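Local structure of hydrolase, haloacid dehalogenase-like family (Streptococcus pneumoniae, 2FI1) at residues A[13-25]-A[77-89]. The protein is probably a hydrolase of the haloacid dehalogenase-like family that binds a metal ion in its presumed active site. Sequence-based numbering, arbitrary orientation.
Sequences LGGTLLDNYETST and ELEHPILFEGVSD. With CA (calcium ion), chain B.
With CG opposite its backbone N (chi1 -166°), Asp19 lays its carboxylate over Phe84, whose ring is set by a CG opposite its carbonyl carbon (chi1 -80°). The Asp19 carboxylate then stacks on the Phe84 ring, their planes 9° apart. Asp19 CB sits over the same ring face, 3.8 Å from the centroid of Phe84, as a CH-pi contact. The carboxylate has further partners. OD1 takes a hydrogen bond from Tyr45 and a weak N-cap bond from Glu22 N. Water 2 joins OD2 to Leu83 O. Together these bonds probably fix its rotation.

Two backbone bonds, one on each side of the Leu18–Leu83 pair, make a single bridge. Phe84 N gives to Leu17 O at 3.0 Å. Asp19 N gives to Ile82 O at 2.8 Å. The two segments contain the linkers that join the parallel-sheet core to the helical cap of this HAD-like fold. The Phe84 ring packs beside the turn that follows strand 8-11, with CE2 3.4 Å from Gly15 C. In that turn Gly14 O binds the calcium ion, as do Asp12 and Asp160. Thr16 O, 3.2 Å from Phe84 CD2, is buried without a polar partner.

Toward the cap, Thr23 CG2 lies 3.8 Å from Ile82 CD1, and Glu77 and Leu78 pack on the same threonine. Water 1 ties Thr23 OG1 to Ile82 N. Toward the core, the Leu17 and Val87 side chains cross at about a right angle, CD2 against CG1, and Leu18 CD1 touches Pro81 CB at 3.7 Å. Ile114 of helix 110-117 packs against both Leu18 and Pro81.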
loop_
_atom_site.group_PDB
_atom_site.type_symbol
_atom_site.label_atom_id
_atom_site.label_comp_id
_atom_site.label_asym_id
_atom_site.label_seq_id
_atom_site.Cartn_x
_atom_site.Cartn_y
_atom_site.Cartn_z
ATOM N N LEU A 13 -2.719 1.679 -0.594
ATOM C CA LEU A 13 -2.605 0.232 -0.497
ATOM C C LEU A 13 -1.154 -0.164 -0.204
ATOM O O LEU A 13 -0.805 -0.431 0.928
ATOM C CB LEU A 13 -3.136 -0.436 -1.771
ATOM C CG LEU A 13 -3.162 -1.971 -1.769
ATOM C CD1 LEU A 13 -4.051 -2.518 -0.649
ATOM C CD2 LEU A 13 -3.630 -2.478 -3.125
ATOM N N GLY A 14 -0.299 -0.160 -1.220
ATOM C CA GLY A 14 1.082 -0.603 -1.048
ATOM C C GLY A 14 1.825 0.257 -0.051
ATOM O O GLY A 14 1.825 1.482 -0.164
ATOM N N GLY A 15 2.463 -0.378 0.925
ATOM C CA GLY A 15 3.258 0.329 1.922
ATOM C C GLY A 15 2.482 0.893 3.106
ATOM O O GLY A 15 3.086 1.424 4.042
ATOM N N THR A 16 1.154 0.766 3.076
ATOM C CA THR A 16 0.294 1.286 4.139
ATOM C C THR A 16 -0.608 0.161 4.652
ATOM O O THR A 16 -0.492 -0.251 5.800
ATOM C CB THR A 16 -0.507 2.497 3.636
ATOM O OG1 THR A 16 0.412 3.545 3.278
ATOM C CG2 THR A 16 -1.445 3.004 4.688
ATOM N N LEU A 17 -1.494 -0.351 3.804
ATOM C CA LEU A 17 -2.309 -1.518 4.175
ATOM C C LEU A 17 -1.648 -2.830 3.766
ATOM O O LEU A 17 -1.675 -3.804 4.512
ATOM C CB LEU A 17 -3.687 -1.419 3.537
ATOM C CG LEU A 17 -4.533 -0.235 3.994
ATOM C CD1 LEU A 17 -5.825 -0.261 3.243
ATOM C CD2 LEU A 17 -4.781 -0.266 5.494
ATOM N N LEU A 18 -1.072 -2.836 2.568
ATOM C CA LEU A 18 -0.456 -4.032 1.986
ATOM C C LEU A 18 1.056 -3.955 2.126
ATOM O O LEU A 18 1.667 -2.980 1.687
ATOM C CB LEU A 18 -0.824 -4.130 0.512
ATOM C CG LEU A 18 -0.279 -5.340 -0.249
ATOM C CD1 LEU A 18 -1.019 -6.597 0.161
ATOM C CD2 LEU A 18 -0.381 -5.084 -1.737
ATOM N N ASP A 19 1.647 -4.980 2.745
ATOM C CA ASP A 19 3.101 -5.077 2.861
ATOM C C ASP A 19 3.637 -5.737 1.584
ATOM O O ASP A 19 4.079 -6.891 1.585
ATOM C CB ASP A 19 3.464 -5.868 4.118
ATOM C CG ASP A 19 4.931 -5.744 4.503
ATOM O OD1 ASP A 19 5.715 -5.170 3.720
ATOM O OD2 ASP A 19 5.278 -6.233 5.602
ATOM N N ASN A 20 3.590 -4.995 0.481
ATOM C CA ASN A 20 4.066 -5.532 -0.788
ATOM C C ASN A 20 5.561 -5.816 -0.755
ATOM O O ASN A 20 6.031 -6.716 -1.456
ATOM C CB ASN A 20 3.736 -4.600 -1.953
ATOM C CG ASN A 20 4.296 -3.220 -1.767
ATOM O OD1 ASN A 20 3.724 -2.406 -1.038
ATOM N ND2 ASN A 20 5.419 -2.928 -2.428
ATOM N N TYR A 21 6.328 -5.073 0.037
ATOM C CA TYR A 21 7.764 -5.343 0.071
ATOM C C TYR A 21 8.066 -6.669 0.745
ATOM O O TYR A 21 9.105 -7.264 0.472
ATOM C CB TYR A 21 8.550 -4.165 0.663
ATOM C CG TYR A 21 8.509 -2.964 -0.256
ATOM C CD1 TYR A 21 9.085 -3.016 -1.523
ATOM C CD2 TYR A 21 7.877 -1.792 0.124
ATOM C CE1 TYR A 21 9.025 -1.922 -2.383
ATOM C CE2 TYR A 21 7.818 -0.695 -0.728
ATOM C CZ TYR A 21 8.389 -0.775 -1.975
ATOM O OH TYR A 21 8.343 0.310 -2.821
ATOM N N GLU A 22 7.166 -7.170 1.588
ATOM C CA GLU A 22 7.397 -8.482 2.206
ATOM C C GLU A 22 7.283 -9.618 1.194
ATOM O O GLU A 22 8.135 -10.508 1.149
ATOM C CB GLU A 22 6.441 -8.723 3.383
ATOM C CG GLU A 22 6.666 -10.036 4.127
ATOM C CD GLU A 22 8.053 -10.155 4.717
ATOM O OE1 GLU A 22 8.678 -9.110 4.978
ATOM O OE2 GLU A 22 8.515 -11.304 4.896
ATOM N N THR A 23 6.230 -9.603 0.386
ATOM C CA THR A 23 6.075 -10.628 -0.630
ATOM C C THR A 23 7.184 -10.527 -1.688
ATOM O O THR A 23 7.709 -11.541 -2.157
ATOM C CB THR A 23 4.670 -10.594 -1.278
ATOM O OG1 THR A 23 4.236 -9.246 -1.445
ATOM C CG2 THR A 23 3.653 -11.345 -0.424
ATOM N N SER A 24 7.566 -9.306 -2.053
ATOM C CA SER A 24 8.643 -9.118 -3.010
ATOM C C SER A 24 9.979 -9.587 -2.442
ATOM O O SER A 24 10.752 -10.242 -3.140
ATOM C CB SER A 24 8.712 -7.656 -3.433
ATOM O OG SER A 24 7.557 -7.293 -4.181
ATOM N N THR A 25 10.235 -9.297 -1.171
ATOM C CA THR A 25 11.468 -9.752 -0.519
ATOM C C THR A 25 11.535 -11.275 -0.486
ATOM O O THR A 25 12.571 -11.866 -0.799
ATOM C CB THR A 25 11.595 -9.175 0.900
ATOM O OG1 THR A 25 11.748 -7.752 0.815
ATOM C CG2 THR A 25 12.789 -9.763 1.647
ATOM N N GLU A 77 4.075 -15.424 -4.898
ATOM C CA GLU A 77 3.891 -14.904 -3.544
ATOM C C GLU A 77 2.591 -14.121 -3.411
ATOM O O GLU A 77 1.906 -14.218 -2.384
ATOM C CB GLU A 77 5.065 -14.002 -3.154
ATOM C CG GLU A 77 6.273 -14.759 -2.675
ATOM C CD GLU A 77 6.044 -15.394 -1.309
ATOM O OE1 GLU A 77 5.451 -14.745 -0.415
ATOM O OE2 GLU A 77 6.457 -16.539 -1.136
ATOM N N LEU A 78 2.256 -13.347 -4.442
ATOM C CA LEU A 78 1.061 -12.503 -4.421
ATOM C C LEU A 78 -0.239 -13.293 -4.592
ATOM O O LEU A 78 -1.321 -12.713 -4.517
ATOM C CB LEU A 78 1.155 -11.403 -5.475
ATOM C CG LEU A 78 2.062 -10.232 -5.089
ATOM C CD1 LEU A 78 2.364 -9.382 -6.297
ATOM C CD2 LEU A 78 1.430 -9.410 -3.977
ATOM N N GLU A 79 -0.146 -14.605 -4.804
ATOM C CA GLU A 79 -1.339 -15.443 -4.651
ATOM C C GLU A 79 -1.845 -15.384 -3.207
ATOM O O GLU A 79 -3.026 -15.624 -2.947
ATOM C CB GLU A 79 -1.053 -16.892 -5.049
ATOM C CG GLU A 79 -0.732 -17.061 -6.523
ATOM C CD GLU A 79 -0.227 -18.453 -6.863
ATOM O OE1 GLU A 79 -0.390 -19.381 -6.040
ATOM O OE2 GLU A 79 0.339 -18.608 -7.964
ATOM N N HIS A 80 -0.950 -15.064 -2.272
ATOM C CA HIS A 80 -1.307 -14.871 -0.874
ATOM C C HIS A 80 -0.653 -13.589 -0.368
ATOM O O HIS A 80 0.364 -13.632 0.328
ATOM C CB HIS A 80 -0.859 -16.070 -0.043
ATOM C CG HIS A 80 -1.492 -17.354 -0.466
ATOM N ND1 HIS A 80 -2.752 -17.736 -0.054
ATOM C CD2 HIS A 80 -1.057 -18.325 -1.299
ATOM C CE1 HIS A 80 -3.053 -18.902 -0.598
ATOM N NE2 HIS A 80 -2.045 -19.279 -1.362
ATOM N N PRO A 81 -1.248 -12.435 -0.715
ATOM C CA PRO A 81 -0.638 -11.173 -0.296
ATOM C C PRO A 81 -0.629 -11.027 1.223
ATOM O O PRO A 81 -1.427 -11.666 1.914
ATOM C CB PRO A 81 -1.521 -10.103 -0.953
ATOM C CG PRO A 81 -2.397 -10.818 -1.937
ATOM C CD PRO A 81 -2.502 -12.225 -1.462
ATOM N N ILE A 82 0.271 -10.199 1.729
ATOM C CA ILE A 82 0.473 -10.023 3.157
ATOM C C ILE A 82 0.152 -8.582 3.539
ATOM O O ILE A 82 0.770 -7.654 3.028
ATOM C CB ILE A 82 1.935 -10.371 3.529
ATOM C CG1 ILE A 82 2.216 -11.836 3.179
ATOM C CG2 ILE A 82 2.216 -10.129 5.007
ATOM C CD1 ILE A 82 3.661 -12.239 3.293
ATOM N N LEU A 83 -0.829 -8.395 4.418
ATOM C CA LEU A 83 -1.138 -7.069 4.962
ATOM C C LEU A 83 -0.121 -6.702 6.030
ATOM O O LEU A 83 0.527 -7.585 6.601
ATOM C CB LEU A 83 -2.536 -7.058 5.591
ATOM C CG LEU A 83 -3.705 -7.366 4.663
ATOM C CD1 LEU A 83 -4.983 -7.431 5.492
ATOM C CD2 LEU A 83 -3.803 -6.322 3.557
ATOM N N PHE A 84 0.006 -5.415 6.340
ATOM C CA PHE A 84 0.740 -5.046 7.547
ATOM C C PHE A 84 0.026 -5.615 8.763
ATOM O O PHE A 84 -1.201 -5.758 8.764
ATOM C CB PHE A 84 0.920 -3.536 7.645
ATOM C CG PHE A 84 2.040 -3.025 6.792
ATOM C CD1 PHE A 84 3.352 -3.175 7.209
ATOM C CD2 PHE A 84 1.803 -2.464 5.553
ATOM C CE1 PHE A 84 4.390 -2.736 6.414
ATOM C CE2 PHE A 84 2.836 -2.034 4.764
ATOM C CZ PHE A 84 4.123 -2.158 5.196
ATOM N N GLU A 85 0.791 -5.962 9.794
ATOM C CA GLU A 85 0.228 -6.564 10.987
ATOM C C GLU A 85 -0.797 -5.625 11.601
ATOM O O GLU A 85 -0.508 -4.460 11.790
ATOM C CB GLU A 85 1.330 -6.834 12.019
ATOM C CG GLU A 85 0.867 -7.624 13.227
ATOM C CD GLU A 85 0.396 -9.015 12.860
ATOM O OE1 GLU A 85 1.049 -9.657 12.008
ATOM O OE2 GLU A 85 -0.624 -9.470 13.418
ATOM N N GLY A 86 -1.990 -6.139 11.882
ATOM C CA GLY A 86 -3.007 -5.361 12.583
ATOM C C GLY A 86 -3.945 -4.557 11.701
ATOM O O GLY A 86 -4.820 -3.875 12.207
ATOM N N VAL A 87 -3.792 -4.636 10.382
ATOM C CA VAL A 87 -4.655 -3.867 9.486
ATOM C C VAL A 87 -6.143 -4.167 9.650
ATOM O O VAL A 87 -6.943 -3.251 9.816
ATOM C CB VAL A 87 -4.222 -4.056 8.005
ATOM C CG1 VAL A 87 -5.317 -3.654 7.031
ATOM C CG2 VAL A 87 -2.972 -3.239 7.747
ATOM N N SER A 88 -6.528 -5.435 9.582
ATOM C CA SER A 88 -7.962 -5.737 9.580
ATOM C C SER A 88 -8.636 -5.316 10.892
ATOM O O SER A 88 -9.756 -4.792 10.876
ATOM C CB SER A 88 -8.211 -7.206 9.230
ATOM O OG SER A 88 -7.675 -8.072 10.184
ATOM N N ASP A 89 -7.933 -5.467 12.013
ATOM C CA ASP A 89 -8.472 -5.020 13.302
ATOM C C ASP A 89 -8.652 -3.502 13.367
ATOM O O ASP A 89 -9.582 -3.004 13.982
ATOM C CB ASP A 89 -7.572 -5.439 14.462
ATOM C CG ASP A 89 -7.672 -6.913 14.805
ATOM O OD1 ASP A 89 -8.731 -7.539 14.568
ATOM O OD2 ASP A 89 -6.685 -7.440 15.373
HETATM CA CA CA B . 2.101 3.574 -1.056
HETATM O O HOH W 1 1.935 -8.494 0.104
HETATM O O HOH W 2 3.516 -7.547 7.318
HETATM O O HOH W 3 4.362 2.829 -1.343
HETATM O O HOH W 4 2.193 5.789 -1.922
HETATM O O HOH W 5 1.581 2.754 -3.170
#